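Local coordinates for putative DNA-binding protein (Streptomyces coelicolor, PDB 2EWT) that binds DNA through a helix-turn-helix domain and, as BldD, acts as a central regulator of aerial mycelium formation, at the interface of chains A and B. Residues are numbered along the deposited sequence; one frame, centred on the assembly and turned at random. Chains: chain A/B, putative DNA-binding protein.

Contact 1: the interface of chains A and B. Residues chain A 1-2, 50, 52; chain B 51-53.
A:Ser2 and B:Gln53 make the direct polar link across this patch. The backbone N of A:Ser2 gives its hydrogen to the amide oxygen OE1 of B:Gln53 at 3.0 Å. The bond is nearly straight, 171° at the hydrogen, and the donor is tilted 21° from the plane of the carbonyl group. B:Gln53 reaches this far because its CG lies anti to the backbone N (chi1 180°) and the chain runs on extended, which carries the amide out to the start of chain A. Its NE2 adds a weak bond to the hydroxyl OG of A:Ser2.

A water makes a second polar bridge. It sits 2.8 Å from the carbonyl O of A:Val50 and 3.0 Å from the backbone N of B:Val52, so a first-turn amide of helix 52-62 is satisfied through solvent.

Apolar packing fills the stretch between. The A:Met1 side chain runs past B:Thr51 in the opposite direction, its CG 3.6 Å from B:Thr51 CB. Further along, the thioether SD rests 3.8 Å from B:Val52 CB and accepts a weak hydrogen bond from the backbone N of B:Gln53. Beside it, the methyl CG2 of B:Val52 comes 3.5 Å from A:Val50 O and 3.9 Å from A:Val52 CA, near the start of both helices 52-62.

The patch lays the N-terminal residues of one chain on the first turn of the partner's helix 52-62; whether this pairing serves BldD as a dimer, the structure alone does not show.

Contact 2: the interface of chains A and B. Residues chain A 66-67, 70; chain B 66-67, 70.
A:Val66 and B:Val66 meet methyl to methyl at the centre, their CG1 atoms 3.3 Å apart, closer than two methyls normally pack. On each valine CG1 stands between the backbone N and the carbonyl carbon (chi1 58°), which turns that methyl toward the partner while CG2 lies anti to the N. The two side chains pass each other at a slant.

Around this pair the leucines close in. A:Leu70 comes tip to tip with B:Val66, its methyl CD1 3.6 Å from the valine CG1, and B:Leu70 does the same to A:Val66. Each CG1 is thus touched by the opposing valine and by the opposing leucine.

The rim is polar and works through water. Both glutamine chains bend at chi2 (59°), bringing the amide oxygen back over the partner's valine: OE1 of A:Gln67 lies 3.6 Å from CG1 of B:Val66. A water 2.7 Å from this OE1 also reaches the backbone N of B:Val66 at 3.2 Å, and a twin water joins B:Gln67 OE1 to A:Val66 N. No nitrogen or oxygen of one chain bonds directly to the other here, so the two waters carry the polar contact beside the greasy core.

Val66 and Gln67 open the 3-10 helix 66-69 near the end of each chain, and Leu70 follows directly after it, so the starts of the two 3-10 helices face each other across the two-fold axis, each with its Leu70 reaching over to the partner.

Contact 1: the interface of chains A and B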
ATOM      1  N   MET A   1       4.145  10.026  -0.586  1.00 18.25           N
ATOM      2  CA  MET A   1       3.314  10.047   0.655  1.00 18.58           C
ATOM      3  C   MET A   1       3.744  11.173   1.583  1.00 18.25           C
ATOM      4  O   MET A   1       4.900  11.594   1.561  1.00 19.55           O
ATOM      5  CB  MET A   1       3.434   8.712   1.395  1.00 17.74           C
ATOM      6  CG  MET A   1       2.977   7.514   0.585  1.00 18.80           C
ATOM      7  SD  MET A   1       2.948   6.001   1.557  1.00 17.75           S
ATOM      8  CE  MET A   1       4.603   5.348   1.239  1.00 20.67           C
ATOM      9  N   SER A   2       2.815  11.659   2.402  1.00 18.06           N
ATOM     10  CA  SER A   2       3.128  12.737   3.331  1.00 17.88           C
ATOM     11  C   SER A   2       4.176  12.252   4.324  1.00 18.15           C
ATOM     12  O   SER A   2       4.268  11.057   4.602  1.00 17.61           O
ATOM     13  CB  SER A   2       1.872  13.181   4.088  1.00 17.40           C
ATOM     14  OG  SER A   2       1.485  12.220   5.053  1.00 18.29           O
ATOM     15  N   VAL A  50       7.985   3.176   0.549  1.00 10.04           N
ATOM     16  CA  VAL A  50       7.536   1.792   0.633  1.00  8.46           C
ATOM     17  C   VAL A  50       6.355   1.675  -0.334  1.00  8.30           C
ATOM     18  O   VAL A  50       5.318   2.293  -0.111  1.00  7.83           O
ATOM     19  CB  VAL A  50       7.035   1.444   2.059  1.00  9.38           C
ATOM     20  CG1 VAL A  50       6.425   0.048   2.073  1.00 11.81           C
ATOM     21  CG2 VAL A  50       8.179   1.525   3.052  1.00  9.51           C
ATOM     22  N   VAL A  52       3.206  -0.219  -2.459  1.00  6.89           N
ATOM     23  CA  VAL A  52       2.155  -1.124  -2.014  1.00  7.03           C
ATOM     24  C   VAL A  52       2.660  -2.565  -2.139  1.00  7.27           C
ATOM     25  O   VAL A  52       2.498  -3.375  -1.228  1.00  8.54           O
ATOM     26  CB  VAL A  52       0.876  -0.971  -2.864  1.00  8.10           C
ATOM     27  CG1 VAL A  52      -0.114  -2.071  -2.512  1.00  7.85           C
ATOM     28  CG2 VAL A  52       0.243   0.396  -2.611  1.00  8.69           C
TER
ATOM     29  N   THR B  51       0.166   5.174  -4.297  1.00  8.93           N
ATOM     30  CA  THR B  51       0.931   5.062  -3.054  1.00  9.88           C
ATOM     31  C   THR B  51       0.121   4.316  -2.002  1.00  8.75           C
ATOM     32  O   THR B  51      -1.089   4.158  -2.138  1.00  7.61           O
ATOM     33  CB  THR B  51       1.280   6.444  -2.462  1.00 11.19           C
ATOM     34  OG1 THR B  51       0.077   7.098  -2.033  1.00 10.27           O
ATOM     35  CG2 THR B  51       1.983   7.307  -3.495  1.00 11.74           C
ATOM     36  N   VAL B  52       0.789   3.853  -0.951  1.00  6.89           N
ATOM     37  CA  VAL B  52       0.076   3.153   0.109  1.00  7.03           C
ATOM     38  C   VAL B  52      -0.976   4.097   0.701  1.00  7.27           C
ATOM     39  O   VAL B  52      -2.126   3.714   0.910  1.00  8.54           O
ATOM     40  CB  VAL B  52       1.031   2.706   1.236  1.00  8.10           C
ATOM     41  CG1 VAL B  52       0.229   2.175   2.414  1.00  7.85           C
ATOM     42  CG2 VAL B  52       1.973   1.620   0.719  1.00  8.69           C
ATOM     43  N   GLN B  53      -0.577   5.337   0.965  1.00  8.77           N
ATOM     44  CA  GLN B  53      -1.502   6.315   1.538  1.00  9.25           C
ATOM     45  C   GLN B  53      -2.729   6.497   0.644  1.00 10.09           C
ATOM     46  O   GLN B  53      -3.863   6.501   1.127  1.00  9.03           O
ATOM     47  CB  GLN B  53      -0.785   7.654   1.755  1.00 11.63           C
ATOM     48  CG  GLN B  53      -1.663   8.756   2.341  1.00 12.19           C
ATOM     49  CD  GLN B  53      -0.866   9.988   2.730  1.00 12.72           C
ATOM     50  OE1 GLN B  53       0.093  10.357   2.057  1.00 14.67           O
ATOM     51  NE2 GLN B  53      -1.270  10.638   3.814  1.00 16.18           N
TER
HETATM   52  O   HOH W   1       3.717   3.915  -1.686  1.00 10.67           O

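Contact 2: the interface of chains A and B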
ATOM      1  N   VAL A  66      -1.877  -6.782   6.073  1.00 19.64           N
ATOM      2  CA  VAL A  66      -1.414  -5.452   5.685  1.00 18.27           C
ATOM      3  C   VAL A  66      -2.025  -4.385   6.594  1.00 18.41           C
ATOM      4  O   VAL A  66      -1.363  -3.418   6.960  1.00 16.81           O
ATOM      5  CB  VAL A  66      -1.783  -5.134   4.212  1.00 19.14           C
ATOM      6  CG1 VAL A  66      -3.285  -5.229   4.018  1.00 20.55           C
ATOM      7  CG2 VAL A  66      -1.291  -3.745   3.837  1.00 17.80           C
ATOM      8  N   GLN A  67      -3.284  -4.579   6.974  1.00 19.46           N
ATOM      9  CA  GLN A  67      -3.980  -3.625   7.833  1.00 21.41           C
ATOM     10  C   GLN A  67      -3.206  -3.287   9.109  1.00 21.24           C
ATOM     11  O   GLN A  67      -3.207  -2.140   9.556  1.00 22.16           O
ATOM     12  CB  GLN A  67      -5.366  -4.165   8.198  1.00 23.01           C
ATOM     13  CG  GLN A  67      -6.265  -3.139   8.864  1.00 25.72           C
ATOM     14  CD  GLN A  67      -6.502  -1.927   7.987  1.00 26.89           C
ATOM     15  OE1 GLN A  67      -6.977  -2.047   6.858  1.00 29.12           O
ATOM     16  NE2 GLN A  67      -6.168  -0.747   8.502  1.00 26.81           N
ATOM     17  N   LEU A  70      -0.807  -0.421   8.505  1.00 12.79           N
ATOM     18  CA  LEU A  70      -1.323   0.860   8.028  1.00 14.23           C
ATOM     19  C   LEU A  70      -1.558   1.890   9.133  1.00 12.89           C
ATOM     20  O   LEU A  70      -2.182   1.586  10.151  1.00 13.68           O
ATOM     21  CB  LEU A  70      -2.630   0.642   7.253  1.00 15.96           C
ATOM     22  CG  LEU A  70      -2.536  -0.149   5.945  1.00 15.88           C
ATOM     23  CD1 LEU A  70      -3.911  -0.245   5.307  1.00 19.60           C
ATOM     24  CD2 LEU A  70      -1.561   0.532   4.999  1.00 17.02           C
TER
ATOM     25  N   VAL B  66      -8.474  -2.635   2.765  1.00 19.64           N
ATOM     26  CA  VAL B  66      -7.369  -2.539   1.815  1.00 18.27           C
ATOM     27  C   VAL B  66      -7.084  -3.902   1.183  1.00 18.41           C
ATOM     28  O   VAL B  66      -6.784  -3.994  -0.004  1.00 16.81           O
ATOM     29  CB  VAL B  66      -6.079  -2.019   2.500  1.00 19.14           C
ATOM     30  CG1 VAL B  66      -5.690  -2.936   3.645  1.00 20.55           C
ATOM     31  CG2 VAL B  66      -4.947  -1.930   1.489  1.00 17.80           C
ATOM     32  N   GLN B  67      -7.202  -4.961   1.979  1.00 19.46           N
ATOM     33  CA  GLN B  67      -6.945  -6.314   1.495  1.00 21.41           C
ATOM     34  C   GLN B  67      -7.726  -6.658   0.224  1.00 21.24           C
ATOM     35  O   GLN B  67      -7.207  -7.335  -0.664  1.00 22.16           O
ATOM     36  CB  GLN B  67      -7.272  -7.332   2.592  1.00 23.01           C
ATOM     37  CG  GLN B  67      -6.790  -8.739   2.283  1.00 25.72           C
ATOM     38  CD  GLN B  67      -5.290  -8.801   2.081  1.00 26.89           C
ATOM     39  OE1 GLN B  67      -4.518  -8.411   2.957  1.00 29.12           O
ATOM     40  NE2 GLN B  67      -4.867  -9.293   0.920  1.00 26.81           N
ATOM     41  N   LEU B  70      -5.804  -5.594  -2.861  1.00 12.79           N
ATOM     42  CA  LEU B  70      -4.462  -6.123  -3.089  1.00 14.23           C
ATOM     43  C   LEU B  70      -4.416  -7.325  -4.032  1.00 12.89           C
ATOM     44  O   LEU B  70      -5.176  -8.280  -3.868  1.00 13.68           O
ATOM     45  CB  LEU B  70      -3.815  -6.505  -1.751  1.00 15.96           C
ATOM     46  CG  LEU B  70      -3.524  -5.365  -0.770  1.00 15.88           C
ATOM     47  CD1 LEU B  70      -2.868  -5.922   0.480  1.00 19.60           C
ATOM     48  CD2 LEU B  70      -2.620  -4.336  -1.429  1.00 17.02           C
TER
HETATM   49  O   HOH W   2      -1.908  -8.777   3.531  1.00 23.02           O
HETATM   50  O   HOH W   3      -8.189  -0.409   5.090  1.00 23.02           O

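Contact 1 and contact 2 lie about 12 Å apart, measured between the centres of their C-alpha atoms, and belong to one two-fold symmetric interface. They share no residue. Contact 1 draws on the chain start and the beginning of helix 52-62, while contact 2 uses the 3-10 helix 66-69 and Leu70, the residue right after it. Both ends of the short domain therefore take part in the pairing. Contact 1 recurs with the chains exchanged, whereas contact 2 already contains both symmetric halves. Such a pairing could set the spacing of two DNA-binding domains, although no DNA is present to test this.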